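Local coordinates for protein inositol-1,4,5-trisphosphate 5-phosphatase 1 (PDB 1I9Z) that removes the 5-phosphate from soluble and lipid inositol phosphates through its magnesium-dependent catalytic domain, controlling phosphoinositide levels in membrane trafficking and signalling, at residues 203-215 with 234-247. Numbering follows the deposited sequence.
Sequences VWFGDFNYRISLT and YDQLNKQMLTGKVF. With 2IP (D-myo-inositol-1,4-bisphosphate), chain C.
Q236, in the first turn of helix 236-242, clasps the backbone of R211 at both ends: its N donates to R211 O (2.8 Å), and its extended side chain brings OE1 back to R211 N (2.9 Å), which approaches from well above the plane of the Q236 side-chain amide. OE1 also accepts from R177, while NE2 donates to Y171 O. Beside this clasp, S213 N donates a hydrogen bond to Y234 O, completing a single bridge between I212 and D235. D235 caps the helix, OD2 accepting from N238 N and forming a salt bridge with R284.

Y210 lies across L237, whose CD1 sits over one ring face, toward the rim, and Q236 CB meets the ring edge; the Y210 hydroxyl is hydrogen-bonded to D178. L214 CD2, by contrast, stands over the centre of the Y234 ring. Toward strand 201-205, F247 points an edge at the face of the six-membered ring of W204, a T-shaped pair with planes at 76°, whereas F208 and F247 run nearly parallel but barely overlap.

The R211 side chain, bent at chi2 (-57°), turns away from the helix toward the inositol. NE and NH2 grip N209 O and OD1 side-on, and NH1 donates to the inositol hydroxyl oxygens O5 (3.0 Å) and O6. Through the R211 backbone, Q236 is thus placed as a second-shell residue, probably helping to position a guanidinium that recognises the ligand hydroxyls of this DNase I-like phosphatase domain.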
loop_
_atom_site.group_PDB
_atom_site.type_symbol
_atom_site.label_atom_id
_atom_site.label_comp_id
_atom_site.label_asym_id
_atom_site.label_seq_id
_atom_site.Cartn_x
_atom_site.Cartn_y
_atom_site.Cartn_z
ATOM N N VAL A 203 -0.403 -3.209 -2.505
ATOM C CA VAL A 203 0.553 -2.362 -1.751
ATOM C C VAL A 203 0.172 -2.638 -0.330
ATOM O O VAL A 203 -1.020 -2.517 0.042
ATOM C CB VAL A 203 0.430 -0.833 -2.037
ATOM C CG1 VAL A 203 1.398 -0.054 -1.120
ATOM C CG2 VAL A 203 0.794 -0.555 -3.493
ATOM N N TRP A 204 1.151 -3.111 0.464
ATOM C CA TRP A 204 0.865 -3.469 1.867
ATOM C C TRP A 204 1.850 -2.627 2.671
ATOM O O TRP A 204 3.059 -2.684 2.435
ATOM C CB TRP A 204 1.115 -4.943 2.085
ATOM C CG TRP A 204 0.725 -5.517 3.386
ATOM C CD1 TRP A 204 0.563 -4.875 4.586
ATOM C CD2 TRP A 204 0.481 -6.906 3.638
ATOM N NE1 TRP A 204 0.225 -5.778 5.549
ATOM C CE2 TRP A 204 0.181 -7.030 4.989
ATOM C CE3 TRP A 204 0.512 -8.053 2.833
ATOM C CZ2 TRP A 204 -0.107 -8.287 5.593
ATOM C CZ3 TRP A 204 0.214 -9.307 3.446
ATOM C CH2 TRP A 204 -0.085 -9.401 4.792
ATOM N N PHE A 205 1.354 -1.882 3.654
ATOM C CA PHE A 205 2.206 -0.954 4.339
ATOM C C PHE A 205 1.723 -0.617 5.741
ATOM O O PHE A 205 0.618 -0.989 6.117
ATOM C CB PHE A 205 2.243 0.379 3.510
ATOM C CG PHE A 205 0.879 1.149 3.495
ATOM C CD1 PHE A 205 0.650 2.184 4.409
ATOM C CD2 PHE A 205 -0.128 0.825 2.593
ATOM C CE1 PHE A 205 -0.566 2.887 4.409
ATOM C CE2 PHE A 205 -1.355 1.506 2.563
ATOM C CZ PHE A 205 -1.578 2.566 3.484
ATOM N N GLY A 206 2.553 0.116 6.470
ATOM C CA GLY A 206 2.164 0.578 7.809
ATOM C C GLY A 206 3.270 0.428 8.816
ATOM O O GLY A 206 4.433 0.455 8.457
ATOM N N ASP A 207 2.905 0.280 10.088
ATOM C CA ASP A 207 3.880 0.164 11.174
ATOM C C ASP A 207 4.017 -1.343 11.366
ATOM O O ASP A 207 3.315 -1.975 12.178
ATOM C CB ASP A 207 3.335 0.811 12.454
ATOM C CG ASP A 207 4.341 0.746 13.608
ATOM O OD1 ASP A 207 5.352 -0.011 13.473
ATOM O OD2 ASP A 207 4.107 1.427 14.641
ATOM N N PHE A 208 4.951 -1.912 10.604
ATOM C CA PHE A 208 5.183 -3.358 10.703
ATOM C C PHE A 208 5.978 -3.682 11.961
ATOM O O PHE A 208 6.100 -4.840 12.350
ATOM C CB PHE A 208 5.897 -3.909 9.435
ATOM C CG PHE A 208 5.118 -3.771 8.163
ATOM C CD1 PHE A 208 3.722 -3.579 8.169
ATOM C CD2 PHE A 208 5.767 -3.941 6.915
ATOM C CE1 PHE A 208 3.000 -3.584 6.988
ATOM C CE2 PHE A 208 5.062 -3.941 5.742
ATOM C CZ PHE A 208 3.665 -3.770 5.765
ATOM N N ASN A 209 6.582 -2.654 12.582
ATOM C CA ASN A 209 7.265 -2.813 13.850
ATOM C C ASN A 209 8.581 -3.549 13.869
ATOM O O ASN A 209 9.116 -3.786 14.941
ATOM C CB ASN A 209 6.334 -3.412 14.946
ATOM C CG ASN A 209 5.912 -2.361 16.040
ATOM O OD1 ASN A 209 6.723 -1.561 16.486
ATOM N ND2 ASN A 209 4.610 -2.360 16.427
ATOM N N TYR A 210 9.110 -3.872 12.688
ATOM C CA TYR A 210 10.408 -4.535 12.628
ATOM C C TYR A 210 11.476 -3.555 13.044
ATOM O O TYR A 210 11.405 -2.325 12.722
ATOM C CB TYR A 210 10.675 -5.077 11.251
ATOM C CG TYR A 210 9.847 -6.329 10.933
ATOM C CD1 TYR A 210 8.607 -6.228 10.295
ATOM C CD2 TYR A 210 10.339 -7.607 11.233
ATOM C CE1 TYR A 210 7.869 -7.361 9.945
ATOM C CE2 TYR A 210 9.591 -8.744 10.914
ATOM C CZ TYR A 210 8.345 -8.589 10.255
ATOM O OH TYR A 210 7.638 -9.699 9.924
ATOM N N ARG A 211 12.504 -4.091 13.708
ATOM C CA ARG A 211 13.535 -3.239 14.361
ATOM C C ARG A 211 14.961 -3.434 13.825
ATOM O O ARG A 211 15.222 -4.306 12.954
ATOM C CB ARG A 211 13.544 -3.529 15.876
ATOM C CG ARG A 211 12.153 -3.448 16.579
ATOM C CD ARG A 211 11.494 -2.071 16.388
ATOM N NE ARG A 211 10.140 -2.069 16.958
ATOM C CZ ARG A 211 9.869 -1.781 18.236
ATOM N NH1 ARG A 211 10.865 -1.462 19.068
ATOM N NH2 ARG A 211 8.604 -1.883 18.693
ATOM N N ILE A 212 15.867 -2.536 14.266
ATOM C CA ILE A 212 17.295 -2.689 13.867
ATOM C C ILE A 212 17.903 -3.438 15.061
ATOM O O ILE A 212 17.860 -2.961 16.214
ATOM C CB ILE A 212 17.953 -1.305 13.697
ATOM C CG1 ILE A 212 17.301 -0.590 12.490
ATOM C CG2 ILE A 212 19.476 -1.449 13.490
ATOM C CD1 ILE A 212 17.746 0.866 12.462
ATOM N N SER A 213 18.541 -4.602 14.795
ATOM C CA SER A 213 19.047 -5.401 15.891
ATOM C C SER A 213 20.422 -4.981 16.442
ATOM O O SER A 213 21.363 -5.817 16.501
ATOM C CB SER A 213 19.079 -6.911 15.453
ATOM O OG SER A 213 17.858 -7.217 14.768
ATOM N N LEU A 214 20.540 -3.704 16.833
ATOM C CA LEU A 214 21.763 -3.194 17.482
ATOM C C LEU A 214 21.263 -2.399 18.715
ATOM O O LEU A 214 20.043 -2.238 18.880
ATOM C CB LEU A 214 22.602 -2.323 16.523
ATOM C CG LEU A 214 23.167 -3.001 15.269
ATOM C CD1 LEU A 214 23.671 -1.887 14.332
ATOM C CD2 LEU A 214 24.351 -3.960 15.647
ATOM N N THR A 215 22.159 -1.955 19.598
ATOM C CA THR A 215 21.745 -1.192 20.790
ATOM C C THR A 215 21.627 0.296 20.435
ATOM O O THR A 215 22.106 0.779 19.400
ATOM C CB THR A 215 22.792 -1.269 21.926
ATOM O OG1 THR A 215 24.018 -0.702 21.414
ATOM C CG2 THR A 215 23.004 -2.735 22.383
ATOM N N TYR A 234 21.239 -4.635 9.631
ATOM C CA TYR A 234 20.702 -5.208 10.826
ATOM C C TYR A 234 19.174 -5.046 10.910
ATOM O O TYR A 234 18.602 -5.323 11.957
ATOM C CB TYR A 234 21.307 -4.528 12.011
ATOM C CG TYR A 234 22.751 -4.994 12.157
ATOM C CD1 TYR A 234 23.779 -4.376 11.475
ATOM C CD2 TYR A 234 23.020 -6.133 12.898
ATOM C CE1 TYR A 234 25.149 -4.913 11.533
ATOM C CE2 TYR A 234 24.335 -6.664 12.956
ATOM C CZ TYR A 234 25.364 -6.028 12.264
ATOM O OH TYR A 234 26.599 -6.618 12.332
ATOM N N ASP A 235 18.554 -4.611 9.830
ATOM C CA ASP A 235 17.077 -4.438 9.849
ATOM C C ASP A 235 16.401 -5.799 9.790
ATOM O O ASP A 235 16.695 -6.611 8.884
ATOM C CB ASP A 235 16.644 -3.591 8.668
ATOM C CG ASP A 235 15.130 -3.553 8.497
ATOM O OD1 ASP A 235 14.466 -2.961 9.355
ATOM O OD2 ASP A 235 14.640 -4.101 7.503
ATOM N N GLN A 236 15.508 -6.053 10.753
ATOM C CA GLN A 236 14.785 -7.364 10.802
ATOM C C GLN A 236 13.873 -7.601 9.613
ATOM O O GLN A 236 13.783 -8.712 9.119
ATOM C CB GLN A 236 13.952 -7.439 12.080
ATOM C CG GLN A 236 14.818 -7.516 13.365
ATOM C CD GLN A 236 13.965 -7.292 14.556
ATOM O OE1 GLN A 236 12.778 -6.933 14.411
ATOM N NE2 GLN A 236 14.524 -7.493 15.755
ATOM N N LEU A 237 13.201 -6.568 9.096
ATOM C CA LEU A 237 12.327 -6.849 7.972
ATOM C C LEU A 237 13.110 -7.328 6.711
ATOM O O LEU A 237 12.709 -8.316 6.045
ATOM C CB LEU A 237 11.486 -5.618 7.607
ATOM C CG LEU A 237 10.546 -5.882 6.383
ATOM C CD1 LEU A 237 9.559 -7.026 6.707
ATOM C CD2 LEU A 237 9.709 -4.653 6.033
ATOM N N ASN A 238 14.199 -6.614 6.379
ATOM C CA ASN A 238 15.044 -6.988 5.245
ATOM C C ASN A 238 15.513 -8.430 5.409
ATOM O O ASN A 238 15.499 -9.237 4.421
ATOM C CB ASN A 238 16.263 -6.058 5.178
ATOM C CG ASN A 238 17.291 -6.496 4.099
ATOM O OD1 ASN A 238 17.011 -6.490 2.918
ATOM N ND2 ASN A 238 18.464 -6.861 4.541
ATOM N N LYS A 239 15.907 -8.760 6.628
ATOM C CA LYS A 239 16.451 -10.103 6.923
ATOM C C LYS A 239 15.389 -11.151 6.671
ATOM O O LYS A 239 15.691 -12.134 5.987
ATOM C CB LYS A 239 16.983 -10.206 8.362
ATOM C CG LYS A 239 17.675 -11.555 8.753
ATOM C CD LYS A 239 18.075 -11.485 10.277
ATOM C CE LYS A 239 18.699 -12.747 10.901
ATOM N NZ LYS A 239 18.444 -12.808 12.434
ATOM N N GLN A 240 14.161 -10.936 7.164
ATOM C CA GLN A 240 13.063 -11.920 6.954
ATOM C C GLN A 240 12.511 -11.941 5.542
ATOM O O GLN A 240 12.048 -12.998 5.084
ATOM C CB GLN A 240 11.911 -11.712 7.911
ATOM C CG GLN A 240 12.363 -11.686 9.363
ATOM C CD GLN A 240 13.083 -12.952 9.752
ATOM O OE1 GLN A 240 12.468 -14.012 9.952
ATOM N NE2 GLN A 240 14.384 -12.853 9.860
ATOM N N MET A 241 12.547 -10.824 4.828
ATOM C CA MET A 241 12.084 -10.859 3.458
ATOM C C MET A 241 13.109 -11.617 2.587
ATOM O O MET A 241 12.723 -12.310 1.630
ATOM C CB MET A 241 11.876 -9.442 2.892
ATOM C CG MET A 241 10.576 -8.789 3.531
ATOM S SD MET A 241 10.330 -7.156 2.902
ATOM C CE MET A 241 10.074 -7.478 1.136
ATOM N N LEU A 242 14.391 -11.468 2.892
ATOM C CA LEU A 242 15.420 -12.134 2.088
ATOM C C LEU A 242 15.272 -13.653 2.049
ATOM O O LEU A 242 15.608 -14.309 1.029
ATOM C CB LEU A 242 16.822 -11.752 2.581
ATOM C CG LEU A 242 17.134 -10.329 2.059
ATOM C CD1 LEU A 242 18.551 -9.942 2.447
ATOM C CD2 LEU A 242 16.959 -10.240 0.492
ATOM N N THR A 243 14.791 -14.208 3.142
ATOM C CA THR A 243 14.577 -15.651 3.215
ATOM C C THR A 243 13.217 -16.135 2.668
ATOM O O THR A 243 12.928 -17.339 2.709
ATOM C CB THR A 243 14.646 -16.078 4.645
ATOM O OG1 THR A 243 13.437 -15.704 5.289
ATOM C CG2 THR A 243 15.806 -15.372 5.349
ATOM N N GLY A 244 12.391 -15.230 2.146
ATOM C CA GLY A 244 11.066 -15.629 1.668
ATOM C C GLY A 244 10.079 -15.932 2.798
ATOM O O GLY A 244 8.927 -16.238 2.540
ATOM N N LYS A 245 10.496 -15.830 4.049
ATOM C CA LYS A 245 9.590 -16.102 5.187
ATOM C C LYS A 245 8.359 -15.123 5.245
ATOM O O LYS A 245 7.223 -15.532 5.581
ATOM C CB LYS A 245 10.341 -15.990 6.538
ATOM C CG LYS A 245 11.611 -16.882 6.810
ATOM C CD LYS A 245 11.856 -16.885 8.343
ATOM C CE LYS A 245 13.299 -17.274 8.841
ATOM N NZ LYS A 245 13.604 -16.851 10.318
ATOM N N VAL A 246 8.580 -13.842 4.936
ATOM C CA VAL A 246 7.471 -12.880 4.988
ATOM C C VAL A 246 7.418 -12.060 3.734
ATOM O O VAL A 246 8.434 -11.865 3.081
ATOM C CB VAL A 246 7.576 -11.911 6.186
ATOM C CG1 VAL A 246 7.215 -12.611 7.400
ATOM C CG2 VAL A 246 8.986 -11.308 6.284
ATOM N N PHE A 247 6.229 -11.563 3.401
ATOM C CA PHE A 247 6.052 -10.751 2.192
ATOM C C PHE A 247 6.785 -11.260 0.940
ATOM O O PHE A 247 7.488 -10.519 0.267
ATOM C CB PHE A 247 6.488 -9.273 2.413
ATOM C CG PHE A 247 5.795 -8.609 3.609
ATOM C CD1 PHE A 247 6.400 -8.581 4.838
ATOM C CD2 PHE A 247 4.523 -8.053 3.462
ATOM C CE1 PHE A 247 5.785 -8.006 5.953
ATOM C CE2 PHE A 247 3.896 -7.472 4.586
ATOM C CZ PHE A 247 4.537 -7.447 5.808
HETATM C C1 2IP C . 8.702 -2.909 23.798
HETATM C C2 2IP C . 7.296 -2.444 24.257
HETATM C C3 2IP C . 7.152 -0.885 24.208
HETATM C C4 2IP C . 7.504 -0.270 22.828
HETATM C C5 2IP C . 8.963 -0.667 22.509
HETATM C C6 2IP C . 9.158 -2.212 22.458
HETATM O O1 2IP C . 9.674 -3.646 24.490
HETATM O O2 2IP C . 6.275 -2.967 23.452
HETATM O O3 2IP C . 5.838 -0.509 24.493
HETATM O O4 2IP C . 7.366 1.186 22.906
HETATM O O5 2IP C . 9.360 -0.128 21.249
HETATM O O6 2IP C . 10.549 -2.322 22.189
HETATM P P4 2IP C . 6.295 2.015 22.106
HETATM O O41 2IP C . 6.438 1.589 20.598
HETATM O O42 2IP C . 6.553 3.446 22.262
HETATM O O43 2IP C . 4.977 1.576 22.767
HETATM P P1 2IP C . 10.168 -5.061 24.381
HETATM O O11 2IP C . 10.089 -5.559 25.835
HETATM O O12 2IP C . 9.459 -6.042 23.478
HETATM O O13 2IP C . 11.659 -4.915 24.053
HETATM O O HOH W 1 13.821 -1.395 11.563
HETATM O O HOH W 2 18.609 -8.258 12.214
#